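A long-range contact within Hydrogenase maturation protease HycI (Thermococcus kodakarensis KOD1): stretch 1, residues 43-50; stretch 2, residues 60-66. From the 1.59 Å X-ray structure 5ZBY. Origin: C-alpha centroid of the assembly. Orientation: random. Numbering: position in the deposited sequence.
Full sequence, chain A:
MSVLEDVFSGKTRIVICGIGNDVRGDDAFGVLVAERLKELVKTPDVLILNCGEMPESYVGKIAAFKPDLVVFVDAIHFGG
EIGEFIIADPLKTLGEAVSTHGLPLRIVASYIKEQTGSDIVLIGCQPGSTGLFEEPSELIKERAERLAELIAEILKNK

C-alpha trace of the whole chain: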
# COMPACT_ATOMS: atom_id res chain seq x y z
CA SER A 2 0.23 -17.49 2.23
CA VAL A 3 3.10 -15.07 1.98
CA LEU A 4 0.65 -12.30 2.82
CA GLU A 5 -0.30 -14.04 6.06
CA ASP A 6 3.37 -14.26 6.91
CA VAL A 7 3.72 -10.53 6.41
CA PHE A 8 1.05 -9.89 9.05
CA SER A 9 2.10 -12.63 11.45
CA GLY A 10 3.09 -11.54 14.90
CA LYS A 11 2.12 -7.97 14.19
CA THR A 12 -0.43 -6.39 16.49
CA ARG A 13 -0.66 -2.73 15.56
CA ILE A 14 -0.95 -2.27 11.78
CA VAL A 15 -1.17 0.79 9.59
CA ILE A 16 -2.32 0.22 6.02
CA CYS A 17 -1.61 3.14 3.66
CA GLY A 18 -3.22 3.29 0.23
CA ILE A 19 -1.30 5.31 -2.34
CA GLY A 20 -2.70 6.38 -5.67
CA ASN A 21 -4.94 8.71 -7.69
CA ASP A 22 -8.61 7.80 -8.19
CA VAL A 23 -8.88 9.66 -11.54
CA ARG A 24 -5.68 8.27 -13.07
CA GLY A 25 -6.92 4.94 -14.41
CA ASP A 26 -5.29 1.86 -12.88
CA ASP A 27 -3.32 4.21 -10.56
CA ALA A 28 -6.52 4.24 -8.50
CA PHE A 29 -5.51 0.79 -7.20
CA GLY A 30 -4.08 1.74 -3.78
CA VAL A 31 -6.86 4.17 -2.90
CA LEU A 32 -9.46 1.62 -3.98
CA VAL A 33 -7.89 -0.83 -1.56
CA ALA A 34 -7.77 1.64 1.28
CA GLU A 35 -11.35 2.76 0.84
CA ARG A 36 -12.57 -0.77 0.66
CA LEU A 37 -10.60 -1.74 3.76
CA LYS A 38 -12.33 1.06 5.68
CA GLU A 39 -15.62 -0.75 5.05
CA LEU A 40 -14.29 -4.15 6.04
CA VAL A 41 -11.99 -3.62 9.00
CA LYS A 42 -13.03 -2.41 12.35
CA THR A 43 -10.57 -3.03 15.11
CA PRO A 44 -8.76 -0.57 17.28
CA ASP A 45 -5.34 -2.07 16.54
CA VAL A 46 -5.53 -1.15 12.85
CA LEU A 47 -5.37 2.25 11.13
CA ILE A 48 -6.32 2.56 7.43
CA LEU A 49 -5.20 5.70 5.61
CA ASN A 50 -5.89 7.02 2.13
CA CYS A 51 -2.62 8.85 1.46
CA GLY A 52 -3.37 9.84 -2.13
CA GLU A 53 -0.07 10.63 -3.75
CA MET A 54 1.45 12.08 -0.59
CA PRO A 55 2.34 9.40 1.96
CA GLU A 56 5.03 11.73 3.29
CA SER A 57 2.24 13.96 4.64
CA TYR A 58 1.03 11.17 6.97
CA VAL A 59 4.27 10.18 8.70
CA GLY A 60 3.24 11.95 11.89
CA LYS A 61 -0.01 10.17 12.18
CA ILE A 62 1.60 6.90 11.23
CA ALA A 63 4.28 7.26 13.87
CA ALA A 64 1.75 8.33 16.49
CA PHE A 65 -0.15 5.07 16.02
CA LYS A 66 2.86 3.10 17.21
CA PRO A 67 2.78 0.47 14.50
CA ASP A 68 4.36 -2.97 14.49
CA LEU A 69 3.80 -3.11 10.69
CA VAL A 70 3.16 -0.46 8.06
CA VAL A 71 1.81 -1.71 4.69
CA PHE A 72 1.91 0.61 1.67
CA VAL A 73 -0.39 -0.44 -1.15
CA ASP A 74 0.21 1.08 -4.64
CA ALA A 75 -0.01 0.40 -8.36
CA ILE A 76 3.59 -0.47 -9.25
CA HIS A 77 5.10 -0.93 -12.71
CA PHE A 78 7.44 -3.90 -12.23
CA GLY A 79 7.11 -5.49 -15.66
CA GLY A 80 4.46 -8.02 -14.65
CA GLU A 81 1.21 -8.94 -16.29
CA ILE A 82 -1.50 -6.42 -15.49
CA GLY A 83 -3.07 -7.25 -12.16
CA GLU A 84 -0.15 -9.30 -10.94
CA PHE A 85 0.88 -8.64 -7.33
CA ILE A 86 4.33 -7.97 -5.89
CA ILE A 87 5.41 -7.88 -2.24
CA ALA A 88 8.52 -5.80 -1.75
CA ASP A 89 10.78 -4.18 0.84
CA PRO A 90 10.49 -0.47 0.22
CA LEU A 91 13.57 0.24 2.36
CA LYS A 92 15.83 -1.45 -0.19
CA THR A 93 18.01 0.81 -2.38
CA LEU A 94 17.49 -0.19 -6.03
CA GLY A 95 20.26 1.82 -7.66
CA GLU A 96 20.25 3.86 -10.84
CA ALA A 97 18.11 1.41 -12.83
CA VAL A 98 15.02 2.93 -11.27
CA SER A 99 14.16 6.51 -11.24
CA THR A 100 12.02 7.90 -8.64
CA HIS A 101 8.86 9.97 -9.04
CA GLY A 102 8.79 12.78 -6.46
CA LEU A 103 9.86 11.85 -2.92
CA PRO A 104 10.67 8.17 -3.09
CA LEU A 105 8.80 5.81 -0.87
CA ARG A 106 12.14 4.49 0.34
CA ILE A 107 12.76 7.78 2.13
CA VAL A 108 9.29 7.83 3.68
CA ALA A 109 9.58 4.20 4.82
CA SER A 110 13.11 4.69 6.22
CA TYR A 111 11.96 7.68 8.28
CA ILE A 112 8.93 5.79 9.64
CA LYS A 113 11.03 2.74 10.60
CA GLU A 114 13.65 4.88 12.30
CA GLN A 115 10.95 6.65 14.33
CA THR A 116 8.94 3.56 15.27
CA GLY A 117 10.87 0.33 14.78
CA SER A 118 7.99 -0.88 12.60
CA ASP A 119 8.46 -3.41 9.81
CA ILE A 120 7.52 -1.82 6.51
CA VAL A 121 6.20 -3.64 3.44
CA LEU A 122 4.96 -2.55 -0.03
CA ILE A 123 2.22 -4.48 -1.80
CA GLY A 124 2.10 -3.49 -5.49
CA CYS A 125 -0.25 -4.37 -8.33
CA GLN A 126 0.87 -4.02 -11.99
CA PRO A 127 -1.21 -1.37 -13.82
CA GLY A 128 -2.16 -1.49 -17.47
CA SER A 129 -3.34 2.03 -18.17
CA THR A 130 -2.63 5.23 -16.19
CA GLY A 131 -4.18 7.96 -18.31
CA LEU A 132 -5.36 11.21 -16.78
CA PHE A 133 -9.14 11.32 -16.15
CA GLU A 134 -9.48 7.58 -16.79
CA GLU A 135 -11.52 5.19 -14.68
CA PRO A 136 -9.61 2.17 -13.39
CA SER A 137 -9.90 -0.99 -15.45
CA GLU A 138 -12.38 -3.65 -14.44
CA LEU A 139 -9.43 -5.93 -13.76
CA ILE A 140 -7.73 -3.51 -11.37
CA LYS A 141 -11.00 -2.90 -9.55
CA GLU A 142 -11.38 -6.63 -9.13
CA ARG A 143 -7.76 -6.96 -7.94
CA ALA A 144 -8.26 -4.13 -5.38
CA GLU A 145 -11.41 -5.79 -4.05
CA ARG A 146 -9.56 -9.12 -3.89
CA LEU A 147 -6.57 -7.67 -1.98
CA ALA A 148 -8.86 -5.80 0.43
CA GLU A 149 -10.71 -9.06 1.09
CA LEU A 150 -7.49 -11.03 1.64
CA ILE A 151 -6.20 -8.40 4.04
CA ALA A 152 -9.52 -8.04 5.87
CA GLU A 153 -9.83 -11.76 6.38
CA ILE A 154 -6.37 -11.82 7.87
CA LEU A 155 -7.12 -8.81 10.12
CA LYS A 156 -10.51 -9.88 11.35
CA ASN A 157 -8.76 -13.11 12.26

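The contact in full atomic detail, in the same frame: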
# COMPACT_ATOMS: atom_id res chain seq x y z
N THR A 43 -11.34 -2.61 13.96
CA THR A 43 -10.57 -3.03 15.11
C THR A 43 -9.73 -1.86 15.55
O THR A 43 -9.28 -1.04 14.74
CB THR A 43 -9.67 -4.23 14.80
OG1 THR A 43 -9.09 -4.74 16.01
CG2 THR A 43 -8.56 -3.82 13.83
N PRO A 44 -9.46 -1.77 16.83
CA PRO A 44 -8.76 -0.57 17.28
C PRO A 44 -7.24 -0.64 17.10
O PRO A 44 -6.53 0.35 17.25
CB PRO A 44 -9.10 -0.58 18.79
CG PRO A 44 -9.11 -2.09 19.08
CD PRO A 44 -9.90 -2.63 17.95
N ASP A 45 -6.77 -1.83 16.75
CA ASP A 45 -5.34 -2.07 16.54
C ASP A 45 -4.92 -1.76 15.11
O ASP A 45 -3.73 -1.86 14.82
CB ASP A 45 -4.99 -3.51 16.81
CG ASP A 45 -5.26 -3.91 18.27
OD1 ASP A 45 -6.05 -4.85 18.46
OD2 ASP A 45 -4.67 -3.30 19.18
N VAL A 46 -5.87 -1.39 14.26
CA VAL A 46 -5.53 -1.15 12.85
C VAL A 46 -5.96 0.26 12.41
O VAL A 46 -7.09 0.67 12.69
CB VAL A 46 -6.19 -2.19 11.95
CG1 VAL A 46 -5.93 -1.86 10.45
CG2 VAL A 46 -5.67 -3.60 12.24
N LEU A 47 -5.07 0.97 11.73
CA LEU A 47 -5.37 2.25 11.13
C LEU A 47 -5.26 2.13 9.62
O LEU A 47 -4.24 1.67 9.13
CB LEU A 47 -4.39 3.29 11.65
CG LEU A 47 -4.38 4.67 10.99
CD1 LEU A 47 -5.76 5.36 11.13
CD2 LEU A 47 -3.26 5.54 11.51
N ILE A 48 -6.31 2.54 8.90
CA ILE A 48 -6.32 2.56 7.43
C ILE A 48 -6.30 4.01 6.97
O ILE A 48 -7.12 4.85 7.38
CB ILE A 48 -7.56 1.87 6.85
CG1 ILE A 48 -7.84 0.51 7.51
CG2 ILE A 48 -7.42 1.74 5.30
CD1 ILE A 48 -6.80 -0.53 7.18
N LEU A 49 -5.33 4.35 6.13
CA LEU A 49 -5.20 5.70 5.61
C LEU A 49 -5.24 5.71 4.09
O LEU A 49 -4.62 4.87 3.43
CB LEU A 49 -3.86 6.30 6.02
CG LEU A 49 -3.65 6.55 7.50
CD1 LEU A 49 -2.20 6.97 7.72
CD2 LEU A 49 -4.65 7.64 7.96
N ASN A 50 -5.97 6.67 3.55
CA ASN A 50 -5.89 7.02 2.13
C ASN A 50 -4.89 8.16 2.02
O ASN A 50 -5.16 9.29 2.46
CB ASN A 50 -7.28 7.40 1.60
CG ASN A 50 -7.26 7.82 0.13
OD1 ASN A 50 -6.21 8.15 -0.45
ND2 ASN A 50 -8.43 7.79 -0.48
N GLY A 60 3.57 11.63 10.51
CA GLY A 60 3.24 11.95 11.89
C GLY A 60 2.15 11.05 12.43
O GLY A 60 2.31 10.44 13.53
N LYS A 61 1.07 10.97 11.71
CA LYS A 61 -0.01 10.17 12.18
C LYS A 61 0.39 8.72 12.17
O LYS A 61 0.05 8.00 13.05
CB LYS A 61 -1.19 10.33 11.26
CG LYS A 61 -2.49 9.91 11.83
CD LYS A 61 -3.65 10.43 11.02
CE LYS A 61 -4.98 10.01 11.62
NZ LYS A 61 -5.68 11.07 12.37
N ILE A 62 1.18 8.29 11.21
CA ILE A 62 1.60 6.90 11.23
C ILE A 62 2.46 6.64 12.46
O ILE A 62 2.25 5.62 13.17
CB ILE A 62 2.37 6.53 9.91
CG1 ILE A 62 1.41 6.59 8.71
CG2 ILE A 62 2.96 5.14 10.03
CD1 ILE A 62 2.15 6.70 7.34
N ALA A 63 3.36 7.56 12.78
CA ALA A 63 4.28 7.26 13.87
C ALA A 63 3.50 7.28 15.17
O ALA A 63 3.78 6.46 16.08
CB ALA A 63 5.41 8.24 13.90
N ALA A 64 2.46 8.13 15.22
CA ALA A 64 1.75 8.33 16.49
C ALA A 64 0.92 7.11 16.81
O ALA A 64 0.53 6.92 17.94
CB ALA A 64 0.89 9.56 16.44
N PHE A 65 0.63 6.28 15.82
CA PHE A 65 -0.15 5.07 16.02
C PHE A 65 0.68 3.93 16.61
O PHE A 65 0.15 2.94 16.97
CB PHE A 65 -0.80 4.61 14.72
CG PHE A 65 -1.95 3.66 14.88
CD1 PHE A 65 -3.17 4.09 15.31
CD2 PHE A 65 -1.80 2.33 14.56
CE1 PHE A 65 -4.21 3.22 15.43
CE2 PHE A 65 -2.83 1.46 14.67
CZ PHE A 65 -4.04 1.90 15.11
N LYS A 66 1.98 4.12 16.70
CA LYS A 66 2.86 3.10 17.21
C LYS A 66 2.75 1.75 16.53
O LYS A 66 2.42 0.79 17.14
CB LYS A 66 2.75 2.96 18.72
CG LYS A 66 3.36 4.12 19.46
CD LYS A 66 3.19 3.98 20.95
CE LYS A 66 4.47 3.61 21.65
NZ LYS A 66 4.62 2.14 21.80

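The helix that carries residues 60-64 runs almost antiparallel to the strand 46-50, with 172° between their N-to-C directions and a closest axial approach of 10.4 Å. That spacing leaves room for one layer of side chains, and the contact is made largely by side chains of the helical stretch meeting side chains and backbone of the other stretch, with no hydrogen bond between them. The two sides together bury 321 Å².

Gly60 lies too far from the strand to touch it; its part is internal, since its O accepts a hydrogen bond from Ala64 N at 2.9 Å. Lys61 is the first residue to reach across. Its CA-to-CB bond points toward the strand, and chi1, chi2 and chi3 are all t, so the chain extends over the leucines. The contacts are loose: Leu47 CD2 lies 4.4 Å from both Lys61 O and Lys61 CG, and Lys61 CD lies 4.3 Å from Leu49 CD2. The ammonium end finds no partner in the strand.

Ile62 directs its CA-to-CB bond sideways, yet it still packs against the strand. With chi1 at -67° (m), Ile62 CG1 comes to 3.8 Å from Leu49 CD1, an apolar contact between two buried residues. Leu49 therefore meets two consecutive helical residues, its CD2 nearest Lys61 and its CD1 nearest Ile62. The intervening Ile48 is out of reach, as the alternation of a strand requires: Leu47 and Leu49 point toward the helix.

Ala63 and Ala64 make no contact with the strand. Phe65, by contrast, has the largest covered area of any residue here, 91 Å², and its CA is 7.7 Å from that of Leu47, the nearest such pair across the stretches. Its chi1 of -161° (t) sends the ring to the start of the strand. Leu47 CB sits 3.7 Å from the ring centroid and only 7° off the ring normal, which places it squarely over one face in a CH-pi contact. The other approaches to the ring from stretch 1 are made by backbone atoms. Asp45 O approaches Phe65 CE2 at 3.4 Å, near the ring plane, where the edge presents its C-H groups to the carbonyl. Pro44 O is 3.6 Å from Phe65 CZ, in an oblique position. These carbonyls belong to the type I turn from Thr43 to Val46, so the ring spans the turn and the first strand residues.

Lys66 leaves helical geometry with a positive phi of 54° and makes no contact with the strand.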